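Local coordinates for major pilin protein fimA (Silicibacter pomeroyi, PDB 2IMH) that is of unknown function and belongs to the DUF1028 family, a role as a pilin being uncertain, at residues G15-A20 with M89-N94; F112-A117 with E133-S138; G24-G29 with I182-D187; A97-G100 with I106-S109. One frame throughout, in Å; residues are numbered along the deposited sequence. Where two conformers were deposited one is given.

From the N terminus, 15-20 opens contact 1 and 24-29 opens contact 3 soon after. Contact 1 closes first, at 89-94, and so crosses contact 3, which stays open until 182-187. Contact 4 (97-100 with 106-109) and then contact 2 (112-117 with 133-138) open and close in turn within that long loop. Contacts 1 and 4 join the six-stranded antiparallel sheet to the four-stranded one. Contact 2 joins the six-stranded sheet to helix 126-137. Contact 3, across the chain's centre from contact 1, ties the start of helix 28-32 to the loop after strand 175-182. Contacts 1 and 2 touch through Met-89 SE and Gly-115 CA; contacts 2 and 4 through Ile-116 CD1 and Ala-97 CB.

Contact 1 (G15-A20 with M89-N94); sequences GAIGGA and MDLLGN
Met-89, present as selenomethionine, reaches Ile-17 from the end of strand 85-90. Its chain is extended until the last torsion, where chi3 of 71° bends the terminal methyl out of line. The bend puts Met-89 CE against Ile-17 CG2 at 3.8 Å, with Ile-17 CB a little farther off. Met-89 also packs on Met-41 of the neighbouring strand 40-45 and on His-10 of strand 4-11.

Asp-90 faces the other way and organises a hairpin turn. Its OD1 accepts the backbone N of Leu-92 at 2.9 Å, which makes an Asx turn. The same OD1 takes Asn-94 N from above the carboxylate plane, while Asn-94 ND2 meets the syn lone pairs of both Asp-90 oxygens. A type I turn runs from Asp-90 to Gly-93, closed by Gly-93 N to Asp-90 O at 3.0 Å.

Leu-91 is the second residue to touch the other segment. Its CD2 meets Ile-17 CD1 at 4.0 Å, with the two side chains crossing at a slant. Ile-17 thus offers CG2 to one partner and CD1 to the other.

The contact joins strand 16-23 of the six-stranded sheet to the end of a strand in the four-stranded sheet. Between these two segments the contact is methyl packing, with no polar bond. The carboxylate of Asp-90 is satisfied within the turn, by Leu-92 and Asn-94.

Contact 2 (F112-A117 with E133-S138); sequences FASGIA and EAFVAS
Phe-112 and Phe-135 bring their rings together at a slant. The planes make 48° and the centroids lie 5.5 Å apart, so the pair is neither a parallel stack nor edge-to-face. Phe-112 CE1 meets Phe-135 CD2 at 3.5 Å. One face of the Phe-112 ring lies on the backbone of its own hairpin, with Gly-115 C 3.4 Å above the plane toward the rim. A CB on Gly-115 would collide with Phe-112 CZ. At the edge of the Phe-135 ring, near its plane, stands Ser-114 OG, 3.9 Å from CE2. Val-136 CG1 lies 3.7 Å from Phe-112 CD1. Val-136 and Ser-114 each have a second conformer, so these two contacts are less certain than the ring pair.

With chi1 at 53°, CG of Phe-112 sits between the backbone N and the carbonyl carbon, and the ring folds back over Gly-115. Phe-112 N to Gly-115 O and Gly-115 N to Phe-112 O close the tight turn between the strands. A serine in place of Phe-112 would probably open a gap beside Phe-135 and uncover the backbone of Gly-115.

The contact lays helix 126-137 on the six-stranded sheet. Phe-135 also packs on Ile-7 and Ala-9 of strand 4-11 and on Arg-145 and Leu-146 of helix 142-155. Its ring is therefore buried between the sheet and two helices.

Contact 3 (G24-G29 with I182-D187); sequences GSLCVG and IDYHPD
Asp-183 lies along Cys-27, and each of its side-chain atoms has a neighbour. CB is 3.9 Å from Cys-27 SG. With chi1 at -81°, CG turns anti to the carbonyl carbon, which brings it over Cys-27 CA. At the tip, OD1 is 3.6 Å from Cys-27 CA and is bonded at 2.7 Å to a water, which also accepts from Gly-29 N in the first turn of helix 28-32. OD2 lies 3.8 Å from Cys-27 SG, but its main partner is Arg-181, in a salt bridge.

The backbone of Asp-183 makes the direct bond. Cys-27 N donates to Asp-183 O at 2.9 Å, with 160° at the hydrogen, in the carbonyl plane and on a lone pair. Leu-26 CA also approaches this oxygen in a CH...O contact. Beyond it, Leu-26 CD2 packs obliquely against Tyr-184 CD1 at 3.7 Å.

Cys-27 is at the N-cap position of helix 28-32. Ser-165 OG, starting strand 165-172, bonds Ser-25 O and, at the helix start, Val-28 N. Ile-182 ends strand 175-182, pairs with Ala-166 and packs on helix 189-200. The contact thus ties the start of helix 28-32 to the loop leaving strand 175-182, an outermost strand of the six-stranded sheet.

Contact 4 (A97-G100 with I106-S109); sequences AFTG and IKGS
Thr-99, Lys-107 and Ser-109 carry this contact, which spans the two central sheets of an alpha-beta-beta-alpha sandwich, at their edge strands. Thr-99 ends the outermost strand 95-99 of the four-stranded sheet. Ser-109 lies on strand 108-112, the outermost strand of the six-stranded sheet on that side. A short loop joins the two.

Thr-99 sends its two branches to different neighbours. With chi1 at -61°, CG2 is anti to the backbone N and lies against the aliphatic part of Lys-107, 3.6 Å from CD. OG1 sits 3.5 Å from Gly-108 CA, where a CB on Gly-108 would be tight. Thr-99 OG1 is also hydrogen-bonded to Gln-85 of the adjacent strand.

Lys-107 runs past Thr-99 toward Gly-100, and its CE comes within 3.5 Å of Gly-100 O. The chain then bends at its last torsion, chi4 -90°. The ammonium forms a salt bridge with Asp-105 and a hydrogen bond with Asn-103 O, so residues of the connecting loop anchor the end of the chain.

Replacing Thr-99 by a valine would probably cost Gln-85 its hydroxyl partner and cut the water link to Ser-109.

Ser-109 rests on Ala-97, with OG 3.5 Å from Ala-97 CB. One water completes the join, 2.8 Å from Thr-99 OG1 and 2.7 Å from Ser-109 OG.

Contact 1 (G15-A20 with M89-N94)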
loop_
_atom_site.group_PDB
_atom_site.type_symbol
_atom_site.label_atom_id
_atom_site.label_comp_id
_atom_site.label_asym_id
_atom_site.label_seq_id
_atom_site.Cartn_x
_atom_site.Cartn_y
_atom_site.Cartn_z
ATOM N N GLY A 15 -12.359 -7.597 5.576
ATOM C CA GLY A 15 -11.730 -6.821 6.625
ATOM C C GLY A 15 -10.241 -6.684 6.352
ATOM O O GLY A 15 -9.520 -6.069 7.143
ATOM N N ALA A 16 -9.778 -7.238 5.225
ATOM C CA ALA A 16 -8.373 -7.029 4.837
ATOM C C ALA A 16 -8.116 -5.550 4.617
ATOM O O ALA A 16 -9.019 -4.797 4.231
ATOM C CB ALA A 16 -8.027 -7.796 3.581
ATOM N N ILE A 17 -6.876 -5.154 4.856
ATOM C CA ILE A 17 -6.412 -3.801 4.537
ATOM C C ILE A 17 -5.188 -3.945 3.640
ATOM O O ILE A 17 -4.479 -4.959 3.696
ATOM C CB ILE A 17 -6.105 -2.972 5.806
ATOM C CG1 ILE A 17 -5.068 -3.666 6.719
ATOM C CG2 ILE A 17 -7.421 -2.630 6.532
ATOM C CD1 ILE A 17 -4.587 -2.793 7.900
ATOM N N GLY A 18 -4.954 -2.962 2.787
ATOM C CA GLY A 18 -3.777 -3.055 1.939
ATOM C C GLY A 18 -3.381 -1.779 1.258
ATOM O O GLY A 18 -4.013 -0.740 1.426
ATOM N N GLY A 19 -2.297 -1.868 0.503
ATOM C CA GLY A 19 -1.836 -0.720 -0.272
ATOM C C GLY A 19 -0.913 -1.196 -1.374
ATOM O O GLY A 19 -0.433 -2.343 -1.349
ATOM N N ALA A 20 -0.665 -0.314 -2.330
ATOM C CA ALA A 20 0.254 -0.611 -3.417
ATOM C C ALA A 20 0.874 0.680 -3.884
ATOM O O ALA A 20 0.263 1.741 -3.755
ATOM C CB ALA A 20 -0.460 -1.294 -4.537
HETATM N N MSE A 89 -5.122 5.606 6.403
HETATM C CA MSE A 89 -6.485 5.113 6.333
HETATM C C MSE A 89 -6.740 4.241 7.551
HETATM O O MSE A 89 -5.870 3.468 7.932
HETATM C CB MSE A 89 -6.679 4.275 5.049
HETATM C CG MSE A 89 -8.078 3.721 4.891
HETATM SE SE MSE A 89 -8.093 2.131 3.743
HETATM C CE MSE A 89 -7.232 0.874 4.968
ATOM N N ASP A 90 -7.917 4.358 8.166
ATOM C CA ASP A 90 -8.230 3.558 9.346
ATOM C C ASP A 90 -8.873 2.237 8.955
ATOM O O ASP A 90 -9.034 1.956 7.768
ATOM C CB ASP A 90 -9.056 4.347 10.393
ATOM C CG ASP A 90 -10.536 4.531 10.020
ATOM O OD1 ASP A 90 -11.045 3.928 9.045
ATOM O OD2 ASP A 90 -11.203 5.311 10.764
ATOM N N LEU A 91 -9.225 1.427 9.958
ATOM C CA LEU A 91 -9.676 0.058 9.704
ATOM C C LEU A 91 -11.052 -0.014 9.062
ATOM O O LEU A 91 -11.452 -1.085 8.577
ATOM C CB LEU A 91 -9.654 -0.775 10.995
ATOM C CG LEU A 91 -8.275 -1.053 11.589
ATOM C CD1 LEU A 91 -8.448 -1.718 12.951
ATOM C CD2 LEU A 91 -7.426 -1.956 10.661
ATOM N N LEU A 92 -11.764 1.112 9.026
ATOM C CA LEU A 92 -13.059 1.171 8.359
ATOM C C LEU A 92 -13.014 1.994 7.068
ATOM O O LEU A 92 -14.066 2.359 6.518
ATOM C CB LEU A 92 -14.139 1.700 9.315
ATOM C CG LEU A 92 -14.628 0.658 10.337
ATOM C CD1 LEU A 92 -15.295 1.313 11.527
ATOM C CD2 LEU A 92 -15.555 -0.357 9.658
ATOM N N GLY A 93 -11.797 2.297 6.596
ATOM C CA GLY A 93 -11.632 2.890 5.273
ATOM C C GLY A 93 -11.677 4.404 5.221
ATOM O O GLY A 93 -11.563 4.987 4.140
ATOM N N ASN A 94 -11.837 5.045 6.379
ATOM C CA ASN A 94 -11.726 6.503 6.483
ATOM C C ASN A 94 -10.291 6.910 6.229
ATOM O O ASN A 94 -9.384 6.233 6.692
ATOM C CB ASN A 94 -12.142 6.931 7.888
ATOM C CG ASN A 94 -13.540 6.499 8.198
ATOM O OD1 ASN A 94 -14.500 7.013 7.605
ATOM N ND2 ASN A 94 -13.674 5.511 9.071
#

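Contact 2 (F112-A117 with E133-S138)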
loop_
_atom_site.group_PDB
_atom_site.type_symbol
_atom_site.label_atom_id
_atom_site.label_comp_id
_atom_site.label_asym_id
_atom_site.label_seq_id
_atom_site.Cartn_x
_atom_site.Cartn_y
_atom_site.Cartn_z
ATOM N N PHE A 112 -11.689 7.968 -1.861
ATOM C CA PHE A 112 -12.790 7.280 -2.523
ATOM C C PHE A 112 -13.401 6.355 -1.475
ATOM O O PHE A 112 -12.887 6.273 -0.374
ATOM C CB PHE A 112 -12.303 6.532 -3.774
ATOM C CG PHE A 112 -11.138 5.607 -3.524
ATOM C CD1 PHE A 112 -11.354 4.289 -3.152
ATOM C CD2 PHE A 112 -9.825 6.062 -3.664
ATOM C CE1 PHE A 112 -10.282 3.416 -2.913
ATOM C CE2 PHE A 112 -8.738 5.208 -3.432
ATOM C CZ PHE A 112 -8.963 3.886 -3.051
ATOM N N ALA A 113 -14.542 5.730 -1.731
ATOM C CA ALA A 113 -15.307 5.152 -0.604
ATOM C C ALA A 113 -14.475 4.353 0.419
ATOM O O ALA A 113 -14.667 4.484 1.640
ATOM C CB ALA A 113 -16.465 4.311 -1.120
ATOM N N SER A 114 -13.547 3.546 -0.081
ATOM C CA SER A 114 -12.829 2.591 0.757
ATOM C C SER A 114 -11.316 2.766 0.700
ATOM O O SER A 114 -10.575 1.787 0.786
ATOM C CB SER A 114 -13.175 1.172 0.320
ATOM O OG SER A 114 -12.656 0.927 -0.975
ATOM N N GLY A 115 -10.855 4.007 0.576
ATOM C CA GLY A 115 -9.425 4.256 0.444
ATOM C C GLY A 115 -8.996 5.632 -0.016
ATOM O O GLY A 115 -9.786 6.578 0.002
ATOM N N ILE A 116 -7.737 5.726 -0.436
ATOM C CA ILE A 116 -7.134 7.018 -0.794
ATOM C C ILE A 116 -5.955 6.776 -1.731
ATOM O O ILE A 116 -5.143 5.878 -1.507
ATOM C CB ILE A 116 -6.720 7.842 0.471
ATOM C CG1 ILE A 116 -6.242 9.254 0.099
ATOM C CG2 ILE A 116 -5.638 7.114 1.302
ATOM C CD1 ILE A 116 -6.117 10.166 1.310
ATOM N N ALA A 117 -5.897 7.573 -2.791
ATOM C CA ALA A 117 -4.790 7.550 -3.729
ATOM C C ALA A 117 -4.022 8.859 -3.528
ATOM O O ALA A 117 -4.641 9.897 -3.301
ATOM C CB ALA A 117 -5.333 7.494 -5.132
ATOM N N GLU A 133 -10.467 5.359 -10.332
ATOM C CA GLU A 133 -11.475 4.740 -11.197
ATOM C C GLU A 133 -11.184 3.251 -11.411
ATOM O O GLU A 133 -12.084 2.425 -11.311
ATOM C CB GLU A 133 -11.529 5.460 -12.549
ATOM C CG GLU A 133 -12.509 4.847 -13.558
ATOM C CD GLU A 133 -12.426 5.471 -14.957
ATOM O OE1 GLU A 133 -11.557 6.340 -15.205
ATOM O OE2 GLU A 133 -13.244 5.085 -15.827
ATOM N N ALA A 134 -9.929 2.914 -11.714
ATOM C CA ALA A 134 -9.550 1.511 -11.930
ATOM C C ALA A 134 -9.795 0.653 -10.691
ATOM O O ALA A 134 -10.350 -0.444 -10.803
ATOM C CB ALA A 134 -8.115 1.394 -12.395
ATOM N N PHE A 135 -9.420 1.150 -9.517
ATOM C CA PHE A 135 -9.647 0.397 -8.280
ATOM C C PHE A 135 -11.132 0.178 -7.994
ATOM O O PHE A 135 -11.559 -0.942 -7.717
ATOM C CB PHE A 135 -9.000 1.084 -7.074
ATOM C CG PHE A 135 -9.117 0.287 -5.824
ATOM C CD1 PHE A 135 -8.207 -0.741 -5.552
ATOM C CD2 PHE A 135 -10.172 0.517 -4.940
ATOM C CE1 PHE A 135 -8.348 -1.510 -4.410
ATOM C CE2 PHE A 135 -10.307 -0.238 -3.795
ATOM C CZ PHE A 135 -9.399 -1.261 -3.538
ATOM N N VAL A 136 -11.914 1.251 -8.069
ATOM C CA VAL A 136 -13.320 1.164 -7.688
ATOM C C VAL A 136 -14.154 0.407 -8.722
ATOM O O VAL A 136 -15.098 -0.283 -8.357
ATOM C CB VAL A 136 -13.935 2.548 -7.337
ATOM C CG1 VAL A 136 -13.185 3.175 -6.156
ATOM C CG2 VAL A 136 -13.930 3.475 -8.537
ATOM N N ALA A 137 -13.784 0.503 -10.000
ATOM C CA ALA A 137 -14.536 -0.173 -11.067
ATOM C C ALA A 137 -14.272 -1.675 -11.141
ATOM O O ALA A 137 -15.101 -2.423 -11.655
ATOM C CB ALA A 137 -14.243 0.474 -12.410
ATOM N N SER A 138 -13.121 -2.115 -10.639
ATOM C CA SER A 138 -12.727 -3.512 -10.763
ATOM C C SER A 138 -13.566 -4.422 -9.881
ATOM O O SER A 138 -13.787 -4.129 -8.700
ATOM C CB SER A 138 -11.258 -3.692 -10.415
ATOM O OG SER A 138 -10.905 -5.071 -10.468
#

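Contact 3 (G24-G29 with I182-D187)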
loop_
_atom_site.group_PDB
_atom_site.type_symbol
_atom_site.label_atom_id
_atom_site.label_comp_id
_atom_site.label_asym_id
_atom_site.label_seq_id
_atom_site.Cartn_x
_atom_site.Cartn_y
_atom_site.Cartn_z
ATOM N N GLY A 24 9.480 6.086 -9.741
ATOM C CA GLY A 24 10.610 6.067 -10.655
ATOM C C GLY A 24 11.958 5.962 -9.946
ATOM O O GLY A 24 12.981 6.388 -10.501
ATOM N N SER A 25 11.960 5.392 -8.736
ATOM C CA SER A 25 13.172 5.178 -7.954
ATOM C C SER A 25 13.170 3.781 -7.313
ATOM O O SER A 25 12.331 2.946 -7.655
ATOM C CB SER A 25 13.319 6.278 -6.898
ATOM O OG SER A 25 14.627 6.303 -6.338
ATOM N N LEU A 26 14.092 3.536 -6.388
ATOM C CA LEU A 26 14.274 2.193 -5.797
ATOM C C LEU A 26 13.410 1.968 -4.568
ATOM O O LEU A 26 13.059 2.913 -3.869
ATOM C CB LEU A 26 15.733 1.999 -5.389
ATOM C CG LEU A 26 16.793 2.318 -6.438
ATOM C CD1 LEU A 26 18.168 2.022 -5.850
ATOM C CD2 LEU A 26 16.571 1.546 -7.764
ATOM N N CYS A 27 13.103 0.700 -4.290
ATOM C CA CYS A 27 12.664 0.309 -2.960
ATOM C C CYS A 27 11.391 1.013 -2.481
ATOM O O CYS A 27 11.241 1.257 -1.284
ATOM C CB CYS A 27 13.790 0.549 -1.940
ATOM S SG CYS A 27 15.331 -0.359 -2.286
ATOM N N VAL A 28 10.466 1.324 -3.393
ATOM C CA VAL A 28 9.205 1.941 -2.956
ATOM C C VAL A 28 8.527 1.215 -1.783
ATOM O O VAL A 28 8.013 1.849 -0.866
ATOM C CB VAL A 28 8.189 2.131 -4.114
ATOM C CG1 VAL A 28 7.783 0.774 -4.725
ATOM C CG2 VAL A 28 6.966 2.933 -3.635
ATOM N N GLY A 29 8.506 -0.119 -1.803
ATOM C CA GLY A 29 7.854 -0.851 -0.695
ATOM C C GLY A 29 8.478 -0.526 0.661
ATOM O O GLY A 29 7.773 -0.391 1.658
ATOM N N ILE A 182 9.127 -5.387 -5.571
ATOM C CA ILE A 182 10.091 -5.285 -6.663
ATOM C C ILE A 182 10.868 -4.006 -6.400
ATOM O O ILE A 182 10.363 -2.906 -6.636
ATOM C CB ILE A 182 9.383 -5.206 -8.046
ATOM C CG1 ILE A 182 8.400 -6.384 -8.249
ATOM C CG2 ILE A 182 10.413 -5.136 -9.179
ATOM C CD1 ILE A 182 9.041 -7.769 -8.230
ATOM N N ASP A 183 12.076 -4.141 -5.856
ATOM C CA ASP A 183 12.815 -2.953 -5.394
ATOM C C ASP A 183 13.576 -2.277 -6.532
ATOM O O ASP A 183 13.967 -1.103 -6.425
ATOM C CB ASP A 183 13.780 -3.327 -4.263
ATOM C CG ASP A 183 13.089 -3.429 -2.904
ATOM O OD1 ASP A 183 11.859 -3.171 -2.797
ATOM O OD2 ASP A 183 13.797 -3.798 -1.936
ATOM N N TYR A 184 13.790 -3.024 -7.611
ATOM C CA TYR A 184 14.342 -2.472 -8.853
ATOM C C TYR A 184 13.998 -3.381 -10.027
ATOM O O TYR A 184 14.172 -4.611 -9.959
ATOM C CB TYR A 184 15.867 -2.293 -8.763
ATOM C CG TYR A 184 16.476 -2.002 -10.119
ATOM C CD1 TYR A 184 16.424 -0.716 -10.668
ATOM C CD2 TYR A 184 17.066 -3.027 -10.874
ATOM C CE1 TYR A 184 16.966 -0.449 -11.921
ATOM C CE2 TYR A 184 17.610 -2.769 -12.141
ATOM C CZ TYR A 184 17.549 -1.480 -12.652
ATOM O OH TYR A 184 18.085 -1.203 -13.900
ATOM N N HIS A 185 13.496 -2.782 -11.099
ATOM C CA HIS A 185 13.370 -3.480 -12.380
ATOM C C HIS A 185 13.620 -2.429 -13.448
ATOM O O HIS A 185 13.088 -1.327 -13.332
ATOM C CB HIS A 185 11.974 -4.101 -12.552
ATOM C CG HIS A 185 11.861 -5.019 -13.732
ATOM N ND1 HIS A 185 11.646 -4.565 -15.018
ATOM C CD2 HIS A 185 11.927 -6.372 -13.815
ATOM C CE1 HIS A 185 11.583 -5.600 -15.841
ATOM N NE2 HIS A 185 11.758 -6.709 -15.137
ATOM N N PRO A 186 14.447 -2.753 -14.468
ATOM C CA PRO A 186 14.886 -1.754 -15.453
ATOM C C PRO A 186 13.774 -1.150 -16.317
ATOM O O PRO A 186 13.908 0.003 -16.776
ATOM C CB PRO A 186 15.905 -2.525 -16.317
ATOM C CG PRO A 186 15.556 -3.954 -16.150
ATOM C CD PRO A 186 15.031 -4.080 -14.734
ATOM N N ASP A 187 12.668 -1.869 -16.519
ATOM C CA ASP A 187 11.651 -1.346 -17.439
ATOM C C ASP A 187 10.193 -1.612 -17.086
ATOM O O ASP A 187 9.323 -0.948 -17.627
ATOM C CB ASP A 187 11.916 -1.880 -18.842
ATOM C CG ASP A 187 11.874 -3.370 -18.882
ATOM O OD1 ASP A 187 10.749 -3.914 -18.914
ATOM O OD2 ASP A 187 12.960 -4.001 -18.849
HETATM O O HOH W 1 9.509 -2.082 -3.688
#

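Contact 4 (A97-G100 with I106-S109)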
loop_
_atom_site.group_PDB
_atom_site.type_symbol
_atom_site.label_atom_id
_atom_site.label_comp_id
_atom_site.label_asym_id
_atom_site.label_seq_id
_atom_site.Cartn_x
_atom_site.Cartn_y
_atom_site.Cartn_z
ATOM N N ALA A 97 -5.075 12.768 3.638
ATOM C CA ALA A 97 -3.721 12.987 3.164
ATOM C C ALA A 97 -3.246 14.405 3.456
ATOM O O ALA A 97 -4.050 15.340 3.596
ATOM C CB ALA A 97 -3.623 12.700 1.673
ATOM N N PHE A 98 -1.929 14.541 3.539
ATOM C CA PHE A 98 -1.276 15.843 3.554
ATOM C C PHE A 98 -0.295 15.871 2.375
ATOM O O PHE A 98 0.463 14.908 2.158
ATOM C CB PHE A 98 -0.511 16.034 4.859
ATOM C CG PHE A 98 0.463 17.184 4.820
ATOM C CD1 PHE A 98 0.040 18.478 5.129
ATOM C CD2 PHE A 98 1.798 16.973 4.455
ATOM C CE1 PHE A 98 0.939 19.550 5.076
ATOM C CE2 PHE A 98 2.709 18.039 4.392
ATOM C CZ PHE A 98 2.264 19.334 4.698
ATOM N N THR A 99 -0.290 16.970 1.627
ATOM C CA THR A 99 0.657 17.105 0.524
ATOM C C THR A 99 1.464 18.399 0.692
ATOM O O THR A 99 0.918 19.495 0.556
ATOM C CB THR A 99 -0.050 17.048 -0.858
ATOM O OG1 THR A 99 -0.711 15.782 -1.022
ATOM C CG2 THR A 99 0.959 17.236 -2.002
ATOM N N GLY A 100 2.753 18.257 0.996
ATOM C CA GLY A 100 3.627 19.426 1.197
ATOM C C GLY A 100 3.760 20.239 -0.080
ATOM O O GLY A 100 3.708 19.694 -1.202
ATOM N N ILE A 106 3.077 17.238 -10.893
ATOM C CA ILE A 106 1.768 17.444 -10.297
ATOM C C ILE A 106 1.613 16.544 -9.044
ATOM O O ILE A 106 2.188 15.455 -8.994
ATOM C CB ILE A 106 0.665 17.221 -11.379
ATOM C CG1 ILE A 106 0.697 18.395 -12.382
ATOM C CG2 ILE A 106 -0.720 17.037 -10.749
ATOM C CD1 ILE A 106 0.171 18.077 -13.765
ATOM N N LYS A 107 0.889 17.047 -8.033
ATOM C CA LYS A 107 0.638 16.369 -6.724
ATOM C C LYS A 107 -0.872 16.624 -6.435
ATOM O O LYS A 107 -1.340 17.695 -6.752
ATOM C CB LYS A 107 1.585 16.925 -5.650
ATOM C CG LYS A 107 1.628 18.476 -5.538
ATOM C CD LYS A 107 2.755 18.924 -4.636
ATOM C CE LYS A 107 2.826 20.443 -4.479
ATOM N NZ LYS A 107 3.694 21.071 -5.528
ATOM N N GLY A 108 -1.672 15.775 -5.781
ATOM C CA GLY A 108 -1.674 15.451 -4.392
ATOM C C GLY A 108 -2.524 14.213 -4.133
ATOM O O GLY A 108 -1.955 13.162 -4.127
ATOM N N SER A 109 -3.857 14.309 -3.946
ATOM C CA SER A 109 -4.613 13.133 -3.429
ATOM C C SER A 109 -6.099 13.060 -3.763
ATOM O O SER A 109 -6.741 14.080 -4.030
ATOM C CB SER A 109 -4.430 12.990 -1.905
ATOM O OG SER A 109 -4.981 14.098 -1.200
HETATM O O HOH W 2 -3.415 16.196 -0.739
#